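Local structure of fimbrial subunit type 1 (Actinomyces oris, 3UXF) at residues T202-S208 with K295-N301; V225-L229 with T339-G343; T255-I261 with I273-G279. The protein serves as the major building subunit of type 1 fimbriae, the adhesive cell-wall-attached filaments on the surface of this Gram-positive oral bacterium. All coordinates share one frame; numbering follows the deposited sequence.

Three contacts sample the two layers of one beta-sandwich domain. Contact 1 pairs two strands of one sheet, while contacts 2 and 3 share the facing sheet, where strands 224-229 and 269-275 are neighbours and Val225 O probably accepts a hydrogen bond from Ile273 N at 2.8 Å. Between the layers, Ile205 CD1 lies 3.4 Å from Asp227 OD2, and Val298 CG1 lies 3.8 Å from Ile273 CG1. The centre of contact 1 is about 13 Å from that of contact 2 and about 14 Å from that of contact 3; the centres of contacts 2 and 3 are about 17 Å apart. A bound calcium ion lies about 8 Å from the Pro342 side chain of contact 2.

Contact 1 of 3, residues T202-S208 with K295-N301; sequences TYTITTS and KLQVTLN
With chi1 between -52° and -54° in Thr202, Thr204 and Thr206, each threonine sets OG1 beside its own backbone N, which leaves CG2 opposite that N and against a residue of 295-301. Thr202 CG2 presses on Thr299 CG2 at 3.5 Å, tighter than usual for two methyls. Thr204 CG2 lies against Gln297 CG at 3.6 Å, and Thr206 CG2 meets Lys295 CD at 3.7 Å, the two side chains crossing near a right angle. Waters bridge polar side chains across the strands: one joins Thr204 OG1 to Thr299 OG1, while another donates to Thr206 OG1 and accepts from Gln297 NE2. The strands are antiparallel neighbours within one five-stranded layer of a beta sandwich, and three pairs of reciprocal backbone bonds tie them, at Tyr203-Leu300, Ile205-Val298 and Thr207-Leu296. Those same six residues send their side chains to the inner face. There Ile205 CD1 touches Leu300 CD1 at 4.2 Å, and Tyr203 and Thr207 meet strand 312-321 of the facing layer. Thr207 OG1 lies 3.6 Å from Leu296 CB and hydrogen-bonds Tyr223 OH. At the far end the lysine chain bends at chi4 (-114°), and Lys295 NZ donates to Ser208 OG at 2.9 Å; both atoms also hydrogen-bond Ser183 OG.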
loop_
_atom_site.group_PDB
_atom_site.type_symbol
_atom_site.label_atom_id
_atom_site.label_comp_id
_atom_site.label_asym_id
_atom_site.label_seq_id
_atom_site.Cartn_x
_atom_site.Cartn_y
_atom_site.Cartn_z
ATOM N N THR A 202 13.286 -3.526 -4.233
ATOM C CA THR A 202 12.282 -4.582 -4.236
ATOM C C THR A 202 10.927 -4.030 -3.787
ATOM O O THR A 202 10.853 -3.327 -2.772
ATOM C CB THR A 202 12.633 -5.699 -3.245
ATOM O OG1 THR A 202 13.967 -6.197 -3.492
ATOM C CG2 THR A 202 11.649 -6.855 -3.378
ATOM N N TYR A 203 9.879 -4.334 -4.541
ATOM C CA TYR A 203 8.527 -3.970 -4.124
ATOM C C TYR A 203 7.733 -5.197 -3.713
ATOM O O TYR A 203 7.861 -6.267 -4.326
ATOM C CB TYR A 203 7.793 -3.291 -5.278
ATOM C CG TYR A 203 8.332 -1.914 -5.625
ATOM C CD1 TYR A 203 8.361 -0.896 -4.688
ATOM C CD2 TYR A 203 8.783 -1.629 -6.907
ATOM C CE1 TYR A 203 8.805 0.362 -4.987
ATOM C CE2 TYR A 203 9.233 -0.347 -7.237
ATOM C CZ TYR A 203 9.258 0.638 -6.281
ATOM O OH TYR A 203 9.712 1.907 -6.600
ATOM N N THR A 204 6.942 -5.071 -2.641
ATOM C CA THR A 204 6.158 -6.197 -2.156
ATOM C C THR A 204 4.739 -5.724 -2.031
ATOM O O THR A 204 4.464 -4.745 -1.329
ATOM C CB THR A 204 6.658 -6.708 -0.790
ATOM O OG1 THR A 204 8.071 -6.973 -0.842
ATOM C CG2 THR A 204 5.865 -7.976 -0.362
ATOM N N ILE A 205 3.828 -6.368 -2.765
ATOM C CA ILE A 205 2.426 -5.964 -2.773
ATOM C C ILE A 205 1.601 -7.073 -2.125
ATOM O O ILE A 205 1.715 -8.228 -2.485
ATOM C CB ILE A 205 1.914 -5.759 -4.211
ATOM C CG1 ILE A 205 2.784 -4.736 -4.931
ATOM C CG2 ILE A 205 0.434 -5.364 -4.196
ATOM C CD1 ILE A 205 2.649 -4.857 -6.423
ATOM N N THR A 206 0.789 -6.738 -1.117
ATOM C CA THR A 206 0.070 -7.756 -0.390
ATOM C C THR A 206 -1.399 -7.413 -0.404
ATOM O O THR A 206 -1.780 -6.318 0.022
ATOM C CB THR A 206 0.593 -7.850 1.077
ATOM O OG1 THR A 206 2.018 -8.017 1.060
ATOM C CG2 THR A 206 0.005 -9.056 1.794
ATOM N N THR A 207 -2.205 -8.332 -0.915
ATOM C CA THR A 207 -3.631 -8.026 -1.171
ATOM C C THR A 207 -4.553 -9.079 -0.566
ATOM O O THR A 207 -4.356 -10.294 -0.755
ATOM C CB THR A 207 -3.914 -7.945 -2.683
ATOM O OG1 THR A 207 -3.382 -9.101 -3.336
ATOM C CG2 THR A 207 -3.252 -6.736 -3.269
ATOM N N SER A 208 -5.624 -8.620 0.099
ATOM C CA SER A 208 -6.657 -9.551 0.569
ATOM C C SER A 208 -7.253 -10.357 -0.577
ATOM O O SER A 208 -7.255 -9.922 -1.751
ATOM C CB SER A 208 -7.774 -8.774 1.285
ATOM O OG SER A 208 -7.282 -8.248 2.487
ATOM N N LYS A 295 -3.405 -14.003 2.150
ATOM C CA LYS A 295 -3.342 -12.895 1.172
ATOM C C LYS A 295 -2.466 -13.285 0.007
ATOM O O LYS A 295 -1.629 -14.198 0.124
ATOM C CB LYS A 295 -2.753 -11.662 1.835
ATOM C CG LYS A 295 -3.746 -11.052 2.845
ATOM C CD LYS A 295 -3.211 -9.775 3.404
ATOM C CE LYS A 295 -4.198 -9.171 4.392
ATOM N NZ LYS A 295 -4.767 -7.882 3.917
ATOM N N LEU A 296 -2.628 -12.603 -1.124
ATOM C CA LEU A 296 -1.639 -12.775 -2.211
ATOM C C LEU A 296 -0.477 -11.820 -1.964
ATOM O O LEU A 296 -0.663 -10.688 -1.558
ATOM C CB LEU A 296 -2.247 -12.521 -3.606
ATOM C CG LEU A 296 -1.445 -13.174 -4.760
ATOM C CD1 LEU A 296 -1.630 -14.660 -4.859
ATOM C CD2 LEU A 296 -1.776 -12.512 -6.095
ATOM N N GLN A 297 0.742 -12.296 -2.201
ATOM C CA GLN A 297 1.899 -11.444 -2.057
ATOM C C GLN A 297 2.686 -11.495 -3.375
ATOM O O GLN A 297 3.140 -12.558 -3.832
ATOM C CB GLN A 297 2.809 -11.919 -0.913
ATOM C CG GLN A 297 3.994 -11.046 -0.693
ATOM C CD GLN A 297 5.045 -11.746 0.155
ATOM O OE1 GLN A 297 5.818 -12.591 -0.346
ATOM N NE2 GLN A 297 5.054 -11.440 1.442
ATOM N N VAL A 298 2.832 -10.326 -3.982
ATOM C CA VAL A 298 3.572 -10.195 -5.232
ATOM C C VAL A 298 4.876 -9.443 -4.942
ATOM O O VAL A 298 4.852 -8.323 -4.456
ATOM C CB VAL A 298 2.727 -9.423 -6.274
ATOM C CG1 VAL A 298 3.573 -9.041 -7.495
ATOM C CG2 VAL A 298 1.528 -10.241 -6.725
ATOM N N THR A 299 6.001 -10.020 -5.348
ATOM C CA THR A 299 7.296 -9.334 -5.201
ATOM C C THR A 299 7.729 -8.952 -6.603
ATOM O O THR A 299 7.724 -9.830 -7.492
ATOM C CB THR A 299 8.344 -10.261 -4.564
ATOM O OG1 THR A 299 7.890 -10.669 -3.269
ATOM C CG2 THR A 299 9.683 -9.523 -4.424
ATOM N N LEU A 300 8.034 -7.664 -6.792
ATOM C CA LEU A 300 8.562 -7.155 -8.065
ATOM C C LEU A 300 9.964 -6.691 -7.803
ATOM O O LEU A 300 10.215 -5.966 -6.826
ATOM C CB LEU A 300 7.692 -6.021 -8.607
ATOM C CG LEU A 300 6.239 -6.410 -8.942
ATOM C CD1 LEU A 300 5.478 -5.164 -9.490
ATOM C CD2 LEU A 300 6.198 -7.598 -9.914
ATOM N N ASN A 301 10.898 -7.084 -8.670
ATOM C CA ASN A 301 12.295 -6.712 -8.466
ATOM C C ASN A 301 12.642 -5.624 -9.472
ATOM O O ASN A 301 12.921 -5.917 -10.649
ATOM C CB ASN A 301 13.142 -7.960 -8.645
ATOM C CG ASN A 301 12.779 -9.043 -7.638
ATOM O OD1 ASN A 301 13.014 -8.917 -6.403
ATOM N ND2 ASN A 301 12.253 -10.150 -8.154
HETATM O O HOH W 1 14.899 -6.904 -5.883
HETATM O O HOH W 2 8.953 -9.605 -1.060
HETATM O O HOH W 3 3.418 -9.570 2.730
HETATM O O HOH W 4 -2.579 -6.344 2.810
#

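Contact 2 of 3, residues V225-L229 with T339-G343; sequences VVDRL and TDIPG
Arg228 NH1 donates to Thr339 O at 2.8 Å, approaching nearly along the C=O axis, while the acceptor sits at the edge of the guanidinium and within its plane. The arginine runs straight from the strand as far as CD, then turns at chi3 (74°), which brings NH1 to the carbonyl; Arg228 CD itself lies 3.4 Å from Thr339 O. Farther along the loop, Ile341 points its terminal methyl at the strand backbone. Ile341 CD1 rests 3.5 Å from Val226 O and 3.9 Å from Arg228 CB, between the Val226 and Arg228 side chains, which both point to the loop. The proline follows: Pro342 CG packs on Val226 CG1 at 3.8 Å, the ring and the valine crossing at about a right angle. The backbone N of Ile341 is buried here with no polar partner in the model. Residues 339-343 end the loop that joins strand 312-321 to strand 344-362, held to the sheet face by side-chain packing and one side-chain-to-backbone bond, without strand pairing. Trp330 touches both Val226 and Pro342. Strand 224-229 is hydrogen-bonded to strands 269-275 and 312-321, and on its other face Val225 and Asp227 meet strands 201-208 and 295-302; there Asp227 hydrogen-bonds Lys187.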
loop_
_atom_site.group_PDB
_atom_site.type_symbol
_atom_site.label_atom_id
_atom_site.label_comp_id
_atom_site.label_asym_id
_atom_site.label_seq_id
_atom_site.Cartn_x
_atom_site.Cartn_y
_atom_site.Cartn_z
ATOM N N VAL A 225 -3.551 -8.049 -9.826
ATOM C CA VAL A 225 -2.821 -7.076 -9.035
ATOM C C VAL A 225 -2.072 -6.215 -10.040
ATOM O O VAL A 225 -1.256 -6.720 -10.808
ATOM C CB VAL A 225 -1.835 -7.750 -8.073
ATOM C CG1 VAL A 225 -1.019 -6.708 -7.331
ATOM C CG2 VAL A 225 -2.582 -8.644 -7.100
ATOM N N VAL A 226 -2.374 -4.923 -10.049
ATOM C CA VAL A 226 -1.818 -4.020 -11.060
ATOM C C VAL A 226 -0.839 -3.096 -10.408
ATOM O O VAL A 226 -1.122 -2.514 -9.359
ATOM C CB VAL A 226 -2.939 -3.197 -11.734
ATOM C CG1 VAL A 226 -2.332 -2.263 -12.818
ATOM C CG2 VAL A 226 -3.969 -4.163 -12.373
ATOM N N ASP A 227 0.343 -2.944 -11.019
ATOM C CA ASP A 227 1.298 -2.022 -10.487
ATOM C C ASP A 227 1.522 -0.898 -11.505
ATOM O O ASP A 227 1.823 -1.141 -12.689
ATOM C CB ASP A 227 2.618 -2.721 -10.189
ATOM C CG ASP A 227 3.530 -1.848 -9.420
ATOM O OD1 ASP A 227 3.966 -0.797 -9.934
ATOM O OD2 ASP A 227 3.800 -2.212 -8.274
ATOM N N ARG A 228 1.362 0.332 -11.037
ATOM C CA ARG A 228 1.684 1.500 -11.849
ATOM C C ARG A 228 3.163 1.806 -11.678
ATOM O O ARG A 228 3.594 2.267 -10.623
ATOM C CB ARG A 228 0.827 2.700 -11.473
ATOM C CG ARG A 228 1.092 3.886 -12.412
ATOM C CD ARG A 228 0.213 5.078 -12.042
ATOM N NE ARG A 228 0.717 5.710 -10.830
ATOM C CZ ARG A 228 0.159 6.776 -10.279
ATOM N NH1 ARG A 228 -0.938 7.301 -10.831
ATOM N NH2 ARG A 228 0.674 7.311 -9.182
ATOM N N LEU A 229 3.931 1.562 -12.735
ATOM C CA LEU A 229 5.395 1.626 -12.658
ATOM C C LEU A 229 5.921 2.941 -13.187
ATOM O O LEU A 229 5.586 3.372 -14.283
ATOM C CB LEU A 229 6.017 0.557 -13.555
ATOM C CG LEU A 229 5.804 -0.904 -13.149
ATOM C CD1 LEU A 229 6.161 -1.859 -14.263
ATOM C CD2 LEU A 229 6.663 -1.169 -11.903
ATOM N N THR A 339 -3.987 6.909 -16.331
ATOM C CA THR A 339 -2.973 7.421 -15.401
ATOM C C THR A 339 -3.286 7.022 -13.966
ATOM O O THR A 339 -2.391 6.933 -13.144
ATOM C CB THR A 339 -2.871 8.950 -15.427
ATOM O OG1 THR A 339 -4.188 9.504 -15.252
ATOM C CG2 THR A 339 -2.271 9.424 -16.746
ATOM N N ASP A 340 -4.555 6.834 -13.641
ATOM C CA ASP A 340 -4.903 6.466 -12.275
ATOM C C ASP A 340 -4.801 4.941 -12.059
ATOM O O ASP A 340 -5.111 4.172 -12.954
ATOM C CB ASP A 340 -6.313 6.941 -11.934
ATOM C CG ASP A 340 -6.520 7.105 -10.437
ATOM O OD1 ASP A 340 -5.687 6.581 -9.656
ATOM O OD2 ASP A 340 -7.508 7.768 -10.037
ATOM N N ILE A 341 -4.352 4.507 -10.884
ATOM C CA ILE A 341 -4.309 3.061 -10.600
ATOM C C ILE A 341 -5.723 2.478 -10.656
ATOM O O ILE A 341 -6.651 3.070 -10.102
ATOM C CB ILE A 341 -3.672 2.751 -9.213
ATOM C CG1 ILE A 341 -3.405 1.243 -9.035
ATOM C CG2 ILE A 341 -4.529 3.254 -8.097
ATOM C CD1 ILE A 341 -2.081 0.788 -9.728
ATOM N N PRO A 342 -5.876 1.310 -11.305
ATOM C CA PRO A 342 -7.207 0.680 -11.317
ATOM C C PRO A 342 -7.481 -0.052 -10.037
ATOM O O PRO A 342 -6.584 -0.423 -9.291
ATOM C CB PRO A 342 -7.129 -0.314 -12.470
ATOM C CG PRO A 342 -5.694 -0.515 -12.768
ATOM C CD PRO A 342 -4.930 0.644 -12.219
ATOM N N GLY A 343 -8.765 -0.265 -9.766
ATOM C CA GLY A 343 -9.166 -1.127 -8.663
ATOM C C GLY A 343 -8.944 -0.482 -7.308
ATOM O O GLY A 343 -8.958 0.761 -7.156
#

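Contact 3 of 3, residues T255-I261 with I273-G279; sequences TTDYTLI and IQLTEEG
Thr255 O lies 3.5 Å from Thr276 CG2, the first touch of a turn that wraps round the junction between strand 269-275 and helix 277-288. The next carbonyl, Thr256 O, accepts a hydrogen bond from Thr276 OG1 at 2.7 Å. That hydroxyl sits between its own backbone N and carbonyl carbon (chi1 60°), a position from which it also accepts from Gly279 N at 3.0 Å. Thr276 is thus the N-cap of the helix, its OG1 donating to the turn while capping an amide of the first helical turn. Asp257 O takes Thr276 N, which approaches from above the carbonyl plane, and Gly279 CA makes a CA-H...O contact with Asp257 O at 3.3 Å, where the lack of a side chain leaves room. Asp257 and Glu278 run side by side; Lys282 forms salt bridges with both carboxylates and would be expected to offset their like charges, and Glu278 OE1 forms a further one with Arg281.

From Tyr258 onward the segment is a strand: 258-264 and 269-275 form an antiparallel beta hairpin, with 258-264 at the edge of its sheet. Tyr258 CB touches Ile273 CG2 and Leu275 CD1, each at 4.0 Å, on the face turned to Val242 of strand 241-245. Thr259 N donates to Gln274 O and Gln274 N to Thr259 O, each at 3.0 Å. Leu260 CD1 returns to the tyrosine face and meets Ile273 CD1. On the other face Ile261 CD1 lies against the amide of Gln274, 3.8 Å from Gln274 OE1; the NE2 of this extended side chain hydrogen-bonds Glu224.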
loop_
_atom_site.group_PDB
_atom_site.type_symbol
_atom_site.label_atom_id
_atom_site.label_comp_id
_atom_site.label_asym_id
_atom_site.label_seq_id
_atom_site.Cartn_x
_atom_site.Cartn_y
_atom_site.Cartn_z
ATOM N N THR A 255 2.672 -19.103 -15.445
ATOM C CA THR A 255 1.916 -19.853 -16.452
ATOM C C THR A 255 0.850 -20.740 -15.828
ATOM O O THR A 255 -0.339 -20.637 -16.162
ATOM C CB THR A 255 2.817 -20.681 -17.350
ATOM O OG1 THR A 255 3.858 -19.841 -17.830
ATOM C CG2 THR A 255 2.015 -21.244 -18.536
ATOM N N THR A 256 1.259 -21.617 -14.911
ATOM C CA THR A 256 0.280 -22.467 -14.226
ATOM C C THR A 256 -0.718 -21.652 -13.408
ATOM O O THR A 256 -1.932 -21.828 -13.537
ATOM C CB THR A 256 1.000 -23.455 -13.305
ATOM O OG1 THR A 256 1.905 -24.228 -14.105
ATOM C CG2 THR A 256 -0.006 -24.362 -12.595
ATOM N N ASP A 257 -0.213 -20.745 -12.563
ATOM C CA ASP A 257 -1.059 -20.070 -11.588
ATOM C C ASP A 257 -1.309 -18.588 -11.888
ATOM O O ASP A 257 -2.301 -18.004 -11.433
ATOM C CB ASP A 257 -0.430 -20.185 -10.203
ATOM C CG ASP A 257 -0.332 -21.632 -9.740
ATOM O OD1 ASP A 257 -1.334 -22.374 -9.873
ATOM O OD2 ASP A 257 0.725 -22.028 -9.222
ATOM N N TYR A 258 -0.367 -17.983 -12.597
ATOM C CA TYR A 258 -0.542 -16.570 -12.945
ATOM C C TYR A 258 0.253 -16.251 -14.176
ATOM O O TYR A 258 1.135 -17.016 -14.581
ATOM C CB TYR A 258 -0.049 -15.655 -11.803
ATOM C CG TYR A 258 1.434 -15.770 -11.530
ATOM C CD1 TYR A 258 2.350 -14.968 -12.200
ATOM C CD2 TYR A 258 1.931 -16.707 -10.617
ATOM C CE1 TYR A 258 3.710 -15.062 -11.949
ATOM C CE2 TYR A 258 3.280 -16.815 -10.364
ATOM C CZ TYR A 258 4.163 -16.011 -11.049
ATOM O OH TYR A 258 5.504 -16.138 -10.786
ATOM N N THR A 259 -0.061 -15.137 -14.826
ATOM C CA THR A 259 0.836 -14.619 -15.857
ATOM C C THR A 259 1.107 -13.133 -15.583
ATOM O O THR A 259 0.196 -12.414 -15.107
ATOM C CB THR A 259 0.276 -14.860 -17.297
ATOM O OG1 THR A 259 -0.513 -13.760 -17.722
ATOM C CG2 THR A 259 -0.626 -16.058 -17.359
ATOM N N LEU A 260 2.342 -12.701 -15.866
ATOM C CA LEU A 260 2.735 -11.299 -15.743
ATOM C C LEU A 260 2.506 -10.646 -17.096
ATOM O O LEU A 260 2.996 -11.155 -18.108
ATOM C CB LEU A 260 4.217 -11.138 -15.384
ATOM C CG LEU A 260 4.769 -9.700 -15.468
ATOM C CD1 LEU A 260 4.160 -8.714 -14.469
ATOM C CD2 LEU A 260 6.296 -9.707 -15.249
ATOM N N ILE A 261 1.732 -9.564 -17.114
ATOM C CA ILE A 261 1.490 -8.808 -18.349
ATOM C C ILE A 261 1.984 -7.383 -18.173
ATOM O O ILE A 261 1.452 -6.675 -17.322
ATOM C CB ILE A 261 -0.000 -8.792 -18.673
ATOM C CG1 ILE A 261 -0.511 -10.232 -18.722
ATOM C CG2 ILE A 261 -0.285 -8.040 -19.991
ATOM C CD1 ILE A 261 -2.006 -10.318 -18.557
ATOM N N ILE A 273 -0.256 -8.721 -12.498
ATOM C CA ILE A 273 -0.206 -10.144 -12.193
ATOM C C ILE A 273 -1.646 -10.622 -12.241
ATOM O O ILE A 273 -2.488 -10.158 -11.475
ATOM C CB ILE A 273 0.431 -10.421 -10.804
ATOM C CG1 ILE A 273 1.914 -10.057 -10.787
ATOM C CG2 ILE A 273 0.198 -11.883 -10.365
ATOM C CD1 ILE A 273 2.796 -10.923 -11.617
ATOM N N GLN A 274 -1.928 -11.493 -13.194
ATOM C CA GLN A 274 -3.283 -11.977 -13.431
ATOM C C GLN A 274 -3.335 -13.453 -13.067
ATOM O O GLN A 274 -2.627 -14.253 -13.653
ATOM C CB GLN A 274 -3.613 -11.752 -14.912
ATOM C CG GLN A 274 -4.993 -12.264 -15.384
ATOM C CD GLN A 274 -5.076 -12.167 -16.909
ATOM O OE1 GLN A 274 -4.500 -12.995 -17.616
ATOM N NE2 GLN A 274 -5.715 -11.099 -17.410
ATOM N N LEU A 275 -4.141 -13.802 -12.066
ATOM C CA LEU A 275 -4.256 -15.213 -11.704
ATOM C C LEU A 275 -4.982 -15.964 -12.847
ATOM O O LEU A 275 -5.950 -15.441 -13.436
ATOM C CB LEU A 275 -5.033 -15.322 -10.408
ATOM C CG LEU A 275 -4.293 -15.529 -9.080
ATOM C CD1 LEU A 275 -2.816 -15.106 -8.971
ATOM C CD2 LEU A 275 -5.107 -15.215 -7.839
ATOM N N THR A 276 -4.524 -17.171 -13.159
ATOM C CA THR A 276 -5.198 -18.052 -14.126
ATOM C C THR A 276 -6.376 -18.741 -13.447
ATOM O O THR A 276 -6.619 -18.555 -12.252
ATOM C CB THR A 276 -4.244 -19.168 -14.578
ATOM O OG1 THR A 276 -3.860 -19.913 -13.419
ATOM C CG2 THR A 276 -2.987 -18.608 -15.236
ATOM N N GLU A 277 -7.115 -19.556 -14.195
ATOM C CA GLU A 277 -8.199 -20.304 -13.577
ATOM C C GLU A 277 -7.658 -21.148 -12.387
ATOM O O GLU A 277 -8.246 -21.138 -11.292
ATOM C CB GLU A 277 -8.906 -21.186 -14.614
ATOM C CG GLU A 277 -9.888 -22.132 -13.939
ATOM C CD GLU A 277 -10.856 -22.773 -14.897
ATOM O OE1 GLU A 277 -10.541 -22.878 -16.100
ATOM O OE2 GLU A 277 -11.945 -23.163 -14.431
ATOM N N GLU A 278 -6.536 -21.834 -12.595
ATOM C CA GLU A 278 -5.971 -22.638 -11.504
ATOM C C GLU A 278 -5.461 -21.753 -10.361
ATOM O O GLU A 278 -5.664 -22.060 -9.183
ATOM C CB GLU A 278 -4.932 -23.625 -12.029
ATOM C CG GLU A 278 -4.104 -24.303 -10.931
ATOM C CD GLU A 278 -4.912 -25.134 -9.944
ATOM O OE1 GLU A 278 -6.117 -25.411 -10.154
ATOM O OE2 GLU A 278 -4.329 -25.545 -8.933
ATOM N N GLY A 279 -4.820 -20.619 -10.689
ATOM C CA GLY A 279 -4.411 -19.717 -9.620
ATOM C C GLY A 279 -5.583 -19.150 -8.845
ATOM O O GLY A 279 -5.548 -19.022 -7.621
#